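Local coordinates for uncharacterized conserved protein YndB, AHSA1/START domain (Micromonospora chersina, PDB 6V04) that is of unknown function but, as a START/Bet v1-like protein of the dynemicin biosynthetic locus, may act on a polyketide-like intermediate of that pathway, at residues D12-M17 against A124-F129; V16-P21 against R132-L137; E26-V31 against D69-R74; A46-G51 against D75-R80; W94-T97 against A102-L105. All coordinates share one frame; numbering follows the deposited sequence. Where two conformers were deposited one is given.

Contact 1: residues D12-M17 against A124-F129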
# COMPACT_ATOMS: atom_id res chain seq x y z
N ASP A 12 3.17 17.47 -3.79
CA ASP A 12 2.56 16.22 -3.38
C ASP A 12 1.49 15.72 -4.34
O ASP A 12 1.08 14.56 -4.23
CB ASP A 12 1.92 16.38 -2.00
CG ASP A 12 0.79 17.38 -1.99
OD1 ASP A 12 1.09 18.60 -2.01
OD2 ASP A 12 -0.38 16.95 -2.01
N TRP A 13 1.05 16.55 -5.28
CA TRP A 13 -0.17 16.31 -6.04
C TRP A 13 0.12 15.45 -7.26
O TRP A 13 0.73 15.92 -8.23
CB TRP A 13 -0.78 17.65 -6.42
CG TRP A 13 -2.01 17.62 -7.22
CD1 TRP A 13 -2.82 16.56 -7.49
CD2 TRP A 13 -2.58 18.74 -7.89
NE1 TRP A 13 -3.88 16.97 -8.29
CE2 TRP A 13 -3.74 18.30 -8.54
CE3 TRP A 13 -2.21 20.09 -7.99
CZ2 TRP A 13 -4.55 19.16 -9.29
CZ3 TRP A 13 -3.00 20.93 -8.73
CH2 TRP A 13 -4.16 20.46 -9.38
N VAL A 14 -0.31 14.20 -7.23
CA VAL A 14 -0.14 13.29 -8.35
C VAL A 14 -1.35 13.40 -9.26
O VAL A 14 -2.49 13.36 -8.79
CB VAL A 14 0.06 11.85 -7.85
CG1 VAL A 14 0.01 10.89 -9.01
CG2 VAL A 14 1.38 11.75 -7.11
N ARG A 15 -1.10 13.58 -10.55
CA ARG A 15 -2.15 13.69 -11.56
C ARG A 15 -1.82 12.72 -12.68
O ARG A 15 -0.73 12.78 -13.26
CB ARG A 15 -2.25 15.11 -12.12
CG ARG A 15 -2.72 16.12 -11.13
CD ARG A 15 -2.18 17.50 -11.48
NE ARG A 15 -0.98 17.79 -10.69
CZ ARG A 15 0.09 18.44 -11.13
NH1 ARG A 15 0.15 18.88 -12.38
NH2 ARG A 15 1.11 18.63 -10.31
N VAL A 16 -2.75 11.81 -12.97
CA VAL A 16 -2.59 10.80 -14.01
C VAL A 16 -3.86 10.80 -14.85
O VAL A 16 -4.96 11.04 -14.35
CB VAL A 16 -2.30 9.40 -13.42
CG1 VAL A 16 -2.55 8.31 -14.44
CG2 VAL A 16 -0.86 9.33 -12.92
N MET A 17 -3.70 10.53 -16.15
CA MET A 17 -4.82 10.50 -17.07
C MET A 17 -4.71 9.28 -17.97
O MET A 17 -3.61 8.78 -18.24
CB MET A 17 -4.89 11.77 -17.96
CG MET A 17 -5.16 13.07 -17.22
SD MET A 17 -3.70 13.81 -16.47
CE MET A 17 -4.19 15.54 -16.40
N ALA A 124 3.58 6.01 -10.54
CA ALA A 124 3.68 4.72 -11.22
C ALA A 124 2.51 3.81 -10.84
O ALA A 124 1.97 3.10 -11.70
CB ALA A 124 5.01 4.05 -10.87
N GLY A 125 2.11 3.85 -9.57
CA GLY A 125 0.98 3.04 -9.12
C GLY A 125 -0.31 3.40 -9.82
O GLY A 125 -1.06 2.52 -10.25
N TRP A 126 -0.59 4.70 -9.94
CA TRP A 126 -1.80 5.12 -10.63
C TRP A 126 -1.73 4.87 -12.13
O TRP A 126 -2.75 4.57 -12.75
CB TRP A 126 -2.09 6.60 -10.35
CG TRP A 126 -2.78 6.82 -9.03
CD1 TRP A 126 -2.30 7.51 -7.96
CD2 TRP A 126 -4.07 6.35 -8.66
NE1 TRP A 126 -3.22 7.49 -6.94
CE2 TRP A 126 -4.32 6.78 -7.34
CE3 TRP A 126 -5.04 5.59 -9.31
CZ2 TRP A 126 -5.49 6.49 -6.68
CZ3 TRP A 126 -6.21 5.31 -8.64
CH2 TRP A 126 -6.42 5.76 -7.34
N LEU A 127 -0.53 4.96 -12.73
CA LEU A 127 -0.42 4.62 -14.14
C LEU A 127 -0.70 3.14 -14.37
O LEU A 127 -1.29 2.76 -15.39
CB LEU A 127 0.98 4.98 -14.67
CG LEU A 127 1.22 6.47 -14.92
CD1 LEU A 127 2.68 6.69 -15.30
CD2 LEU A 127 0.31 6.98 -16.02
N ASP A 128 -0.28 2.29 -13.43
CA ASP A 128 -0.60 0.87 -13.49
C ASP A 128 -2.11 0.65 -13.41
O ASP A 128 -2.68 -0.09 -14.22
CB ASP A 128 0.15 0.17 -12.36
CG ASP A 128 -0.24 -1.28 -12.17
OD1 ASP A 128 -1.32 -1.53 -11.60
OD2 ASP A 128 0.54 -2.16 -12.59
N PHE A 129 -2.77 1.32 -12.48
CA PHE A 129 -4.21 1.12 -12.33
C PHE A 129 -4.98 1.59 -13.56
O PHE A 129 -5.88 0.89 -14.03
CB PHE A 129 -4.71 1.82 -11.07
CG PHE A 129 -4.49 1.04 -9.79
CD1 PHE A 129 -4.76 -0.33 -9.72
CD2 PHE A 129 -4.01 1.67 -8.66
CE1 PHE A 129 -4.58 -1.03 -8.55
CE2 PHE A 129 -3.82 0.97 -7.49
CZ PHE A 129 -4.10 -0.38 -7.44

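Contact 2: residues V16-P21 against R132-L137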
# COMPACT_ATOMS: atom_id res chain seq x y z
N VAL A 16 -2.75 11.81 -12.97
CA VAL A 16 -2.59 10.80 -14.01
C VAL A 16 -3.86 10.80 -14.85
O VAL A 16 -4.96 11.04 -14.35
CB VAL A 16 -2.30 9.40 -13.42
CG1 VAL A 16 -2.55 8.31 -14.44
CG2 VAL A 16 -0.86 9.33 -12.92
N MET A 17 -3.70 10.53 -16.15
CA MET A 17 -4.82 10.50 -17.07
C MET A 17 -4.71 9.28 -17.97
O MET A 17 -3.61 8.78 -18.24
CB MET A 17 -4.89 11.77 -17.96
CG MET A 17 -5.16 13.07 -17.22
SD MET A 17 -3.70 13.81 -16.47
CE MET A 17 -4.19 15.54 -16.40
N VAL A 18 -5.86 8.79 -18.42
CA VAL A 18 -5.91 7.81 -19.50
C VAL A 18 -7.08 8.17 -20.41
O VAL A 18 -8.14 8.59 -19.94
CB VAL A 18 -6.03 6.36 -18.96
CG1 VAL A 18 -7.35 6.15 -18.22
CG2 VAL A 18 -5.88 5.35 -20.10
N SER A 19 -6.86 8.02 -21.71
CA SER A 19 -7.90 8.19 -22.72
C SER A 19 -8.24 6.82 -23.28
O SER A 19 -7.34 6.07 -23.66
CB SER A 19 -7.44 9.12 -23.84
OG SER A 19 -8.37 9.13 -24.90
N VAL A 20 -9.53 6.49 -23.30
CA VAL A 20 -9.97 5.18 -23.80
C VAL A 20 -11.07 5.36 -24.84
O VAL A 20 -11.88 6.30 -24.75
CB VAL A 20 -10.46 4.27 -22.66
CG1 VAL A 20 -9.31 3.93 -21.71
CG2 VAL A 20 -11.62 4.90 -21.92
N PRO A 21 -11.15 4.49 -25.84
CA PRO A 21 -12.20 4.62 -26.85
C PRO A 21 -13.49 3.94 -26.43
O PRO A 21 -14.09 3.19 -27.20
CB PRO A 21 -11.58 3.93 -28.07
CG PRO A 21 -10.72 2.88 -27.47
CD PRO A 21 -10.19 3.42 -26.17
N ARG A 132 -4.68 -0.86 -16.29
CA ARG A 132 -5.52 -2.04 -16.13
C ARG A 132 -6.97 -1.73 -16.50
O ARG A 132 -7.65 -2.54 -17.12
CB ARG A 132 -5.41 -2.58 -14.70
CG ARG A 132 -4.03 -3.13 -14.38
CD ARG A 132 -3.84 -3.64 -12.96
NE ARG A 132 -2.41 -3.81 -12.71
CZ ARG A 132 -1.70 -4.87 -13.08
NH1 ARG A 132 -2.29 -5.91 -13.66
NH2 ARG A 132 -0.40 -4.88 -12.84
N LEU A 133 -7.45 -0.53 -16.15
CA LEU A 133 -8.77 -0.12 -16.60
C LEU A 133 -8.87 -0.19 -18.12
O LEU A 133 -9.84 -0.73 -18.66
CB LEU A 133 -9.10 1.30 -16.11
CG LEU A 133 -10.42 1.86 -16.63
CD1 LEU A 133 -11.61 1.02 -16.17
CD2 LEU A 133 -10.57 3.29 -16.14
N ALA A 134 -7.87 0.35 -18.81
CA ALA A 134 -7.92 0.38 -20.27
C ALA A 134 -7.91 -1.02 -20.86
O ALA A 134 -8.62 -1.30 -21.83
CB ALA A 134 -6.74 1.20 -20.82
N ARG A 135 -7.12 -1.92 -20.27
CA ARG A 135 -7.08 -3.31 -20.74
C ARG A 135 -8.44 -3.98 -20.59
O ARG A 135 -8.91 -4.68 -21.49
CB ARG A 135 -6.02 -4.08 -19.96
CG ARG A 135 -4.59 -3.84 -20.39
CD ARG A 135 -3.64 -4.68 -19.54
NE ARG A 135 -3.93 -6.12 -19.63
CZ ARG A 135 -3.18 -7.01 -20.26
NH1 ARG A 135 -2.05 -6.66 -20.87
NH2 ARG A 135 -3.54 -8.29 -20.27
N TYR A 136 -9.07 -3.80 -19.43
CA TYR A 136 -10.37 -4.40 -19.16
C TYR A 136 -11.44 -3.87 -20.10
O TYR A 136 -12.27 -4.64 -20.60
CB TYR A 136 -10.74 -4.15 -17.70
CG TYR A 136 -12.19 -4.45 -17.40
CD1 TYR A 136 -12.68 -5.74 -17.45
CD2 TYR A 136 -13.07 -3.43 -17.05
CE1 TYR A 136 -14.02 -6.01 -17.19
CE2 TYR A 136 -14.40 -3.68 -16.78
CZ TYR A 136 -14.87 -4.97 -16.84
OH TYR A 136 -16.20 -5.21 -16.58
N LEU A 137 -11.44 -2.56 -20.37
CA LEU A 137 -12.40 -2.00 -21.32
C LEU A 137 -12.16 -2.52 -22.73
O LEU A 137 -13.12 -2.71 -23.48
CB LEU A 137 -12.32 -0.47 -21.30
CG LEU A 137 -12.84 0.19 -20.02
CD1 LEU A 137 -12.47 1.65 -19.99
CD2 LEU A 137 -14.35 0.02 -19.94

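Contact 3: residues E26-V31 against D69-R74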
# COMPACT_ATOMS: atom_id res chain seq x y z
N GLU A 26 -20.07 3.73 -20.32
CA GLU A 26 -19.39 2.46 -20.09
C GLU A 26 -18.25 2.61 -19.09
O GLU A 26 -18.10 1.78 -18.18
CB GLU A 26 -18.87 1.91 -21.42
CG GLU A 26 -18.17 0.56 -21.30
CD GLU A 26 -17.67 0.03 -22.63
OE1 GLU A 26 -16.92 -0.98 -22.62
OE2 GLU A 26 -18.02 0.62 -23.68
N VAL A 27 -17.46 3.68 -19.23
CA VAL A 27 -16.37 3.90 -18.29
C VAL A 27 -16.92 4.10 -16.88
O VAL A 27 -16.36 3.60 -15.90
CB VAL A 27 -15.51 5.10 -18.73
CG1 VAL A 27 -14.37 5.33 -17.73
CG2 VAL A 27 -14.97 4.89 -20.14
N TRP A 28 -18.01 4.87 -16.76
CA TRP A 28 -18.59 5.11 -15.44
C TRP A 28 -18.99 3.80 -14.76
O TRP A 28 -18.74 3.62 -13.57
CB TRP A 28 -19.80 6.03 -15.56
CG TRP A 28 -20.42 6.29 -14.24
CD1 TRP A 28 -21.61 5.80 -13.77
CD2 TRP A 28 -19.87 7.09 -13.18
NE1 TRP A 28 -21.84 6.26 -12.49
CE2 TRP A 28 -20.79 7.05 -12.11
CE3 TRP A 28 -18.71 7.85 -13.05
CZ2 TRP A 28 -20.57 7.74 -10.92
CZ3 TRP A 28 -18.49 8.53 -11.86
CH2 TRP A 28 -19.42 8.47 -10.81
N GLU A 29 -19.66 2.91 -15.50
CA GLU A 29 -20.00 1.61 -14.92
C GLU A 29 -18.75 0.86 -14.51
O GLU A 29 -18.71 0.25 -13.43
CB GLU A 29 -20.81 0.78 -15.92
CG GLU A 29 -22.22 1.30 -16.14
CD GLU A 29 -23.01 1.42 -14.85
OE1 GLU A 29 -23.05 0.43 -14.08
OE2 GLU A 29 -23.57 2.51 -14.60
N ALA A 30 -17.70 0.91 -15.33
CA ALA A 30 -16.49 0.14 -15.05
C ALA A 30 -15.77 0.63 -13.80
O ALA A 30 -15.05 -0.14 -13.17
CB ALA A 30 -15.55 0.17 -16.25
N VAL A 31 -15.93 1.91 -13.44
CA VAL A 31 -15.26 2.44 -12.25
C VAL A 31 -16.17 2.54 -11.04
O VAL A 31 -15.71 2.98 -9.98
CB VAL A 31 -14.59 3.81 -12.53
CG1 VAL A 31 -13.67 3.71 -13.72
CG2 VAL A 31 -15.64 4.91 -12.72
N ASP A 69 -16.86 11.26 -0.41
CA ASP A 69 -17.44 12.58 -0.27
C ASP A 69 -18.50 12.87 -1.32
O ASP A 69 -19.56 13.41 -0.98
CB ASP A 69 -16.35 13.64 -0.34
CG ASP A 69 -15.46 13.61 0.89
OD1 ASP A 69 -16.00 13.56 2.01
OD2 ASP A 69 -14.23 13.60 0.72
N HIS A 70 -18.26 12.52 -2.57
CA HIS A 70 -19.33 12.73 -3.54
C HIS A 70 -19.21 11.78 -4.71
O HIS A 70 -18.11 11.52 -5.22
CB HIS A 70 -19.37 14.16 -4.05
CG HIS A 70 -20.73 14.54 -4.54
ND1 HIS A 70 -21.80 14.69 -3.69
CD2 HIS A 70 -21.21 14.72 -5.79
CE1 HIS A 70 -22.87 14.98 -4.39
NE2 HIS A 70 -22.55 15.00 -5.67
N VAL A 71 -20.37 11.31 -5.15
CA VAL A 71 -20.54 10.47 -6.32
C VAL A 71 -21.48 11.23 -7.25
O VAL A 71 -22.67 11.40 -6.94
CB VAL A 71 -21.11 9.09 -5.95
CG1 VAL A 71 -21.32 8.24 -7.19
CG2 VAL A 71 -20.20 8.41 -4.94
N GLU A 72 -20.94 11.73 -8.36
CA GLU A 72 -21.77 12.41 -9.35
C GLU A 72 -21.85 11.55 -10.60
O GLU A 72 -20.86 11.46 -11.35
CB GLU A 72 -21.22 13.79 -9.68
CG GLU A 72 -22.17 14.62 -10.54
CD GLU A 72 -23.53 14.80 -9.89
OE1 GLU A 72 -23.59 15.21 -8.72
OE2 GLU A 72 -24.55 14.51 -10.56
N PRO A 73 -22.98 10.90 -10.86
CA PRO A 73 -23.07 9.93 -11.96
C PRO A 73 -22.52 10.43 -13.30
O PRO A 73 -22.84 11.52 -13.76
CB PRO A 73 -24.57 9.64 -12.04
CG PRO A 73 -25.01 9.78 -10.61
CD PRO A 73 -24.22 10.94 -10.07
N ARG A 74 -21.70 9.58 -13.92
CA ARG A 74 -21.09 9.83 -15.23
C ARG A 74 -20.23 11.09 -15.23
O ARG A 74 -19.98 11.68 -16.28
CB ARG A 74 -22.15 9.88 -16.32
CG ARG A 74 -22.89 8.56 -16.49
CD ARG A 74 -24.09 8.67 -17.42
NE ARG A 74 -25.07 9.62 -16.91
CZ ARG A 74 -25.94 9.36 -15.94
NH1 ARG A 74 -25.95 8.16 -15.36
NH2 ARG A 74 -26.80 10.29 -15.54

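Contact 4: residues A46-G51 against D75-R80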
# COMPACT_ATOMS: atom_id res chain seq x y z
N ALA A 46 -18.34 -2.38 -0.54
CA ALA A 46 -19.63 -1.78 -0.85
C ALA A 46 -19.39 -0.75 -1.93
O ALA A 46 -18.27 -0.21 -2.02
CB ALA A 46 -20.25 -1.11 0.39
N PRO A 47 -20.37 -0.47 -2.78
CA PRO A 47 -20.17 0.60 -3.77
C PRO A 47 -19.93 1.93 -3.08
O PRO A 47 -20.39 2.17 -1.97
CB PRO A 47 -21.48 0.61 -4.56
CG PRO A 47 -22.48 -0.02 -3.66
CD PRO A 47 -21.74 -1.01 -2.82
N MET A 48 -19.17 2.78 -3.75
CA MET A 48 -18.98 4.14 -3.26
C MET A 48 -20.30 4.89 -3.25
O MET A 48 -21.02 4.93 -4.25
CB MET A 48 -17.95 4.85 -4.12
CG MET A 48 -16.56 4.29 -4.00
SD MET A 48 -15.37 5.34 -4.84
CE MET A 48 -13.82 4.56 -4.40
N THR A 49 -20.62 5.49 -2.10
CA THR A 49 -21.88 6.20 -1.88
C THR A 49 -21.58 7.50 -1.15
O THR A 49 -20.76 7.52 -0.22
CB THR A 49 -22.85 5.35 -1.05
OG1 THR A 49 -23.18 4.16 -1.79
CG2 THR A 49 -24.12 6.12 -0.73
N THR A 50 -22.23 8.59 -1.57
CA THR A 50 -21.98 9.89 -0.95
C THR A 50 -22.12 9.81 0.56
O THR A 50 -23.15 9.38 1.09
CB THR A 50 -22.95 10.93 -1.51
OG1 THR A 50 -22.69 11.14 -2.91
CG2 THR A 50 -22.81 12.26 -0.77
N GLY A 51 -21.08 10.25 1.27
CA GLY A 51 -21.12 10.35 2.71
C GLY A 51 -20.93 9.05 3.45
O GLY A 51 -21.12 9.03 4.68
N ASP A 75 -19.73 11.48 -14.06
CA ASP A 75 -18.95 12.69 -13.92
C ASP A 75 -17.72 12.45 -13.05
O ASP A 75 -16.59 12.46 -13.55
CB ASP A 75 -19.83 13.80 -13.34
CG ASP A 75 -19.11 15.12 -13.19
OD1 ASP A 75 -17.88 15.16 -13.35
OD2 ASP A 75 -19.80 16.12 -12.93
N ARG A 76 -17.90 12.22 -11.75
CA ARG A 76 -16.70 12.06 -10.93
C ARG A 76 -17.02 11.39 -9.60
O ARG A 76 -18.16 11.35 -9.13
CB ARG A 76 -16.02 13.40 -10.68
CG ARG A 76 -16.75 14.27 -9.71
CD ARG A 76 -16.22 15.69 -9.80
NE ARG A 76 -16.59 16.28 -11.07
CZ ARG A 76 -16.13 17.44 -11.52
NH1 ARG A 76 -15.26 18.13 -10.80
NH2 ARG A 76 -16.53 17.90 -12.70
N LEU A 77 -15.96 10.83 -9.02
CA LEU A 77 -15.94 10.29 -7.67
C LEU A 77 -14.91 11.07 -6.88
O LEU A 77 -13.77 11.20 -7.32
CB LEU A 77 -15.56 8.80 -7.68
CG LEU A 77 -16.49 7.87 -8.43
CD1 LEU A 77 -15.77 6.57 -8.76
CD2 LEU A 77 -17.72 7.59 -7.59
N LEU A 78 -15.30 11.58 -5.71
CA LEU A 78 -14.39 12.28 -4.81
C LEU A 78 -14.42 11.56 -3.47
O LEU A 78 -15.48 11.43 -2.86
CB LEU A 78 -14.80 13.74 -4.64
CG LEU A 78 -14.90 14.48 -5.96
CD1 LEU A 78 -15.42 15.89 -5.73
CD2 LEU A 78 -13.56 14.54 -6.64
N PHE A 79 -13.24 11.16 -3.00
CA PHE A 79 -13.15 10.38 -1.78
C PHE A 79 -11.79 10.58 -1.13
O PHE A 79 -10.86 11.13 -1.72
CB PHE A 79 -13.43 8.89 -2.04
CG PHE A 79 -12.58 8.26 -3.12
CD1 PHE A 79 -12.97 8.31 -4.45
CD2 PHE A 79 -11.42 7.58 -2.81
CE1 PHE A 79 -12.19 7.72 -5.44
CE2 PHE A 79 -10.64 7.00 -3.80
CZ PHE A 79 -11.03 7.07 -5.11
N ARG A 80 -11.71 10.17 0.13
CA ARG A 80 -10.50 10.19 0.92
C ARG A 80 -10.15 8.76 1.31
O ARG A 80 -11.05 7.94 1.53
CB ARG A 80 -10.69 11.06 2.16
CG ARG A 80 -10.82 12.53 1.82
CD ARG A 80 -11.41 13.30 2.98
NE ARG A 80 -12.84 13.03 3.15
CZ ARG A 80 -13.39 12.40 4.19
NH1 ARG A 80 -12.64 11.96 5.19
NH2 ARG A 80 -14.70 12.24 4.22

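Contact 5: residues W94-T97 against A102-L105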
# COMPACT_ATOMS: atom_id res chain seq x y z
N TRP A 94 -11.57 10.90 -9.13
CA TRP A 94 -11.64 10.25 -10.43
C TRP A 94 -12.67 11.01 -11.24
O TRP A 94 -13.86 11.02 -10.89
CB TRP A 94 -12.06 8.78 -10.30
CG TRP A 94 -11.10 7.86 -9.63
CD1 TRP A 94 -9.85 8.14 -9.17
CD2 TRP A 94 -11.33 6.47 -9.36
NE1 TRP A 94 -9.28 7.00 -8.62
CE2 TRP A 94 -10.18 5.97 -8.73
CE3 TRP A 94 -12.41 5.60 -9.59
CZ2 TRP A 94 -10.07 4.65 -8.32
CZ3 TRP A 94 -12.29 4.28 -9.19
CH2 TRP A 94 -11.13 3.82 -8.56
N THR A 95 -12.23 11.68 -12.30
CA THR A 95 -13.09 12.59 -13.06
C THR A 95 -13.12 12.16 -14.52
O THR A 95 -12.06 11.93 -15.12
CB THR A 95 -12.60 14.03 -12.94
OG1 THR A 95 -12.45 14.35 -11.54
CG2 THR A 95 -13.57 15.01 -13.61
N LEU A 96 -14.32 12.04 -15.07
CA LEU A 96 -14.52 11.63 -16.46
C LEU A 96 -14.86 12.83 -17.31
O LEU A 96 -15.74 13.62 -16.96
CB LEU A 96 -15.64 10.61 -16.59
CG LEU A 96 -15.41 9.27 -15.91
CD1 LEU A 96 -16.53 8.33 -16.27
CD2 LEU A 96 -14.05 8.70 -16.29
N THR A 97 -14.20 12.94 -18.46
CA THR A 97 -14.55 13.92 -19.47
C THR A 97 -14.75 13.20 -20.79
O THR A 97 -13.88 12.44 -21.23
CB THR A 97 -13.48 15.01 -19.59
OG1 THR A 97 -12.23 14.43 -19.96
CG2 THR A 97 -13.31 15.71 -18.25
N ALA A 102 -12.65 9.80 -27.57
CA ALA A 102 -12.43 8.93 -26.42
C ALA A 102 -12.97 9.59 -25.15
O ALA A 102 -13.30 10.78 -25.12
CB ALA A 102 -10.94 8.62 -26.25
N THR A 103 -13.07 8.77 -24.11
CA THR A 103 -13.33 9.24 -22.75
C THR A 103 -12.00 9.38 -22.03
O THR A 103 -11.13 8.51 -22.15
CB THR A 103 -14.23 8.26 -21.99
OG1 THR A 103 -15.53 8.25 -22.58
CG2 THR A 103 -14.34 8.67 -20.52
N THR A 104 -11.83 10.47 -21.28
CA THR A 104 -10.64 10.64 -20.47
C THR A 104 -11.01 10.49 -19.00
O THR A 104 -11.97 11.11 -18.53
CB THR A 104 -10.00 12.01 -20.71
OG1 THR A 104 -9.62 12.13 -22.08
CG2 THR A 104 -8.78 12.18 -19.82
N LEU A 105 -10.24 9.68 -18.29
CA LEU A 105 -10.30 9.60 -16.84
C LEU A 105 -9.09 10.33 -16.28
O LEU A 105 -7.95 10.01 -16.63
CB LEU A 105 -10.32 8.15 -16.36
CG LEU A 105 -10.03 7.91 -14.87
CD1 LEU A 105 -11.17 8.42 -14.04
CD2 LEU A 105 -9.79 6.43 -14.60

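Contact 1: residues D12-M17 against A124-F129
V16 on the edge strand 14-20 and W126 and L127 on helix 116-139 pack where the long helix of this START/Bet v1-like (helix-grip) domain lies against its antiparallel sheet. Strand and helix run nearly parallel, their short axes 22° apart and 8.5 Å at closest approach. The tight part is V16. Its CG2 rests on CB of W126 at 3.9 Å and also nears L127, while CG1, anti to the backbone N (chi1 162°), goes to L127. V14, two residues earlier on the same face of the strand, packs more loosely, with CG1 4.2 Å from CD1 of W126 and oblique to the indole. The buried W126 brings its one polar side-chain atom, NE1, to OD2 of D109 on strand 103-110, so its indole is tied to the sheet as well as packed on it. The solvent side begins at L127, an exposed residue whose CB points neither at the strand nor away from it, but whose end comes nearer. On the other face of the strand R15 points away from the helix and lays its NE over the W13 ring. The closest touch between strand and helix is V16 CG1 to L127 CD2, at 3.5 Å.

Contact 2: residues V16-P21 against R132-L137
V20 holds its CG1 anti to its own carbonyl carbon (chi1 -65°), which leaves CG2 between the backbone N and that carbonyl carbon, and both methyls are thereby presented to helix 116-139. Across from them L137 also turns CG anti to its carbonyl carbon (chi1 -70°), which, with an extended chi2, lets CD1 touch V20. The two side chains meet at about a right angle, V20 CG2 lying 3.9 Å from L137 CD1. The other methyl of V20, CG1, rests on the small side chain of A134, 3.9 Å from its CB and nearly as close to its CA. With only a methyl group on A134, the valine reaches almost to the helix backbone, and the CA atoms of V20 and A134 come within 6.3 Å. V18, two residues earlier on the same face, adds a longer contact from CG2 to the same A134 CB at 4.3 Å. The contact is wholly apolar. Strand 16-20 and helix 132-137 run nearly parallel, 12° apart. Backbone hydrogen bonds between V18 and L105 and between V20 and T103 join the strand to strand 103-110, while helix 24-32 packs beside it: V27 on V20, E26 and A30 on L137.

Contact 3: residues E26-V31 against D69-R74
The indole of W28 carries the turn that follows strand 63-72 on one of its faces. The backbone N of R74 stands over the ring centre, 3.1 Å above the plane, and CA of P73 lies farther out toward the rim, 3.3 Å above it. At the edge, close to the ring plane, CG1 of V71 meets CZ2 at 3.8 Å. The carbonyl O of E72 approaches CH2 obliquely at 3.4 Å. W28 reaches this position because its CG is anti to the backbone N (chi1 180°), which swings the ring off helix 24-32 and under the turn. The face is thus covered chiefly by peptide atoms. The R74 side chain starts away from the helix, yet its CG comes within 4.0 Å of W28 CG; the two side chains cross at about a right angle, and the guanidinium plane is tilted 72° from the ring, so the group does not stack on it. W28 is buried beneath residues that are themselves partly or fully exposed, and it also packs on L77 of strand 76-83 and L96 of strand 90-98. A single tryptophan thereby packs the first short helix against the hairpin turn between strands 63-72 and 76-83, within the helix-grip fold of START/Bet v1-like domains.

Contact 4: residues A46-G51 against D75-R80
M48, in the loop between strands 43-44 and 53-57, makes a Met-aromatic contact with F79 on strand 76-83, on the concave side of the curved sheet of this START/Bet v1-like domain. The CH-pi part comes from the terminal methyl. CE stands over the middle of the phenyl ring, 3.7 Å from its centroid and 11° off the ring normal. The sulfur takes part as well, but from an oblique position: SD is 4.3 Å from the same centroid and 30° off the normal, nearer the CD1 side of the ring. M48 reaches so far because its chain is extended beyond CG. The apolar contact beside it is with L77, two residues earlier on the strand, which turns its side chain the same way as F79. F79 also meets W94 edge-to-face, and M48 packs on V68 of strand 63-72. Charged interactions belong to the start of the strand, where D75 and R76 form a salt bridge: NE and NH2 of R76 approach side-on and share the single oxygen OD1 of D75, the NE bond being 2.8 Å long. Back at the methionine, the L77 contact runs from CD1 to M48 SD, at 4.1 Å.

Contact 5: residues W94-T97 against A102-L105
L105 lies across from L96 in a non-hydrogen-bonded antiparallel pair, their CA atoms 4.7 Å apart. Followed outward, L105 first brings its CB to 3.8 Å from CD2 of L96. CG, anti to the backbone N (chi1 165°), then carries the branch over the neighbouring strand. There CD1 meets three groups: CD2 of L96 at 3.7 Å, CB of W94 at 3.9 Å and the carbonyl O of T95. The two leucines cross obliquely on the same face of the sheet, where helix 24-32 covers L96 through V27 and W28. On the other face T97 and T104 lie side by side and point the same way, OG1 of T97 being 3.4 Å from CB of T104. Their backbones form the hydrogen-bonded pair: T97 N to T104 O at 2.9 Å, and T104 N to T97 O at 2.8 Å. T104 O also receives a CA-H...O contact from L96 CA. T103 turns to the leucine side, and its OG1 is bonded to the backbone O of A22. The paired strands form the end of a beta hairpin, 90-98 with 103-110, in the antiparallel sheet of a START/Bet v1-like domain.

How the contacts relate
Contacts 1 and 2 hold the same elements, strand 14-20 and helix 116-139, at points about 13 Å apart between centres; both are purely apolar, the first more buried. Contact 5, the one of the five joined by backbone hydrogen bonds between its segments, lies beside contact 2 in the sheet and is partly buried, its leucine face inside and T97 exposed. Contact 3 is nearest the surface, a buried tryptophan under an exposed turn, and contact 4, a buried loop-to-strand contact, is built on sulfur and an aromatic face. V27 of helix 24-32 touches V20 of contact 2 and L96 of contact 5. W94 and W126 bring contacts 5 and 1 together.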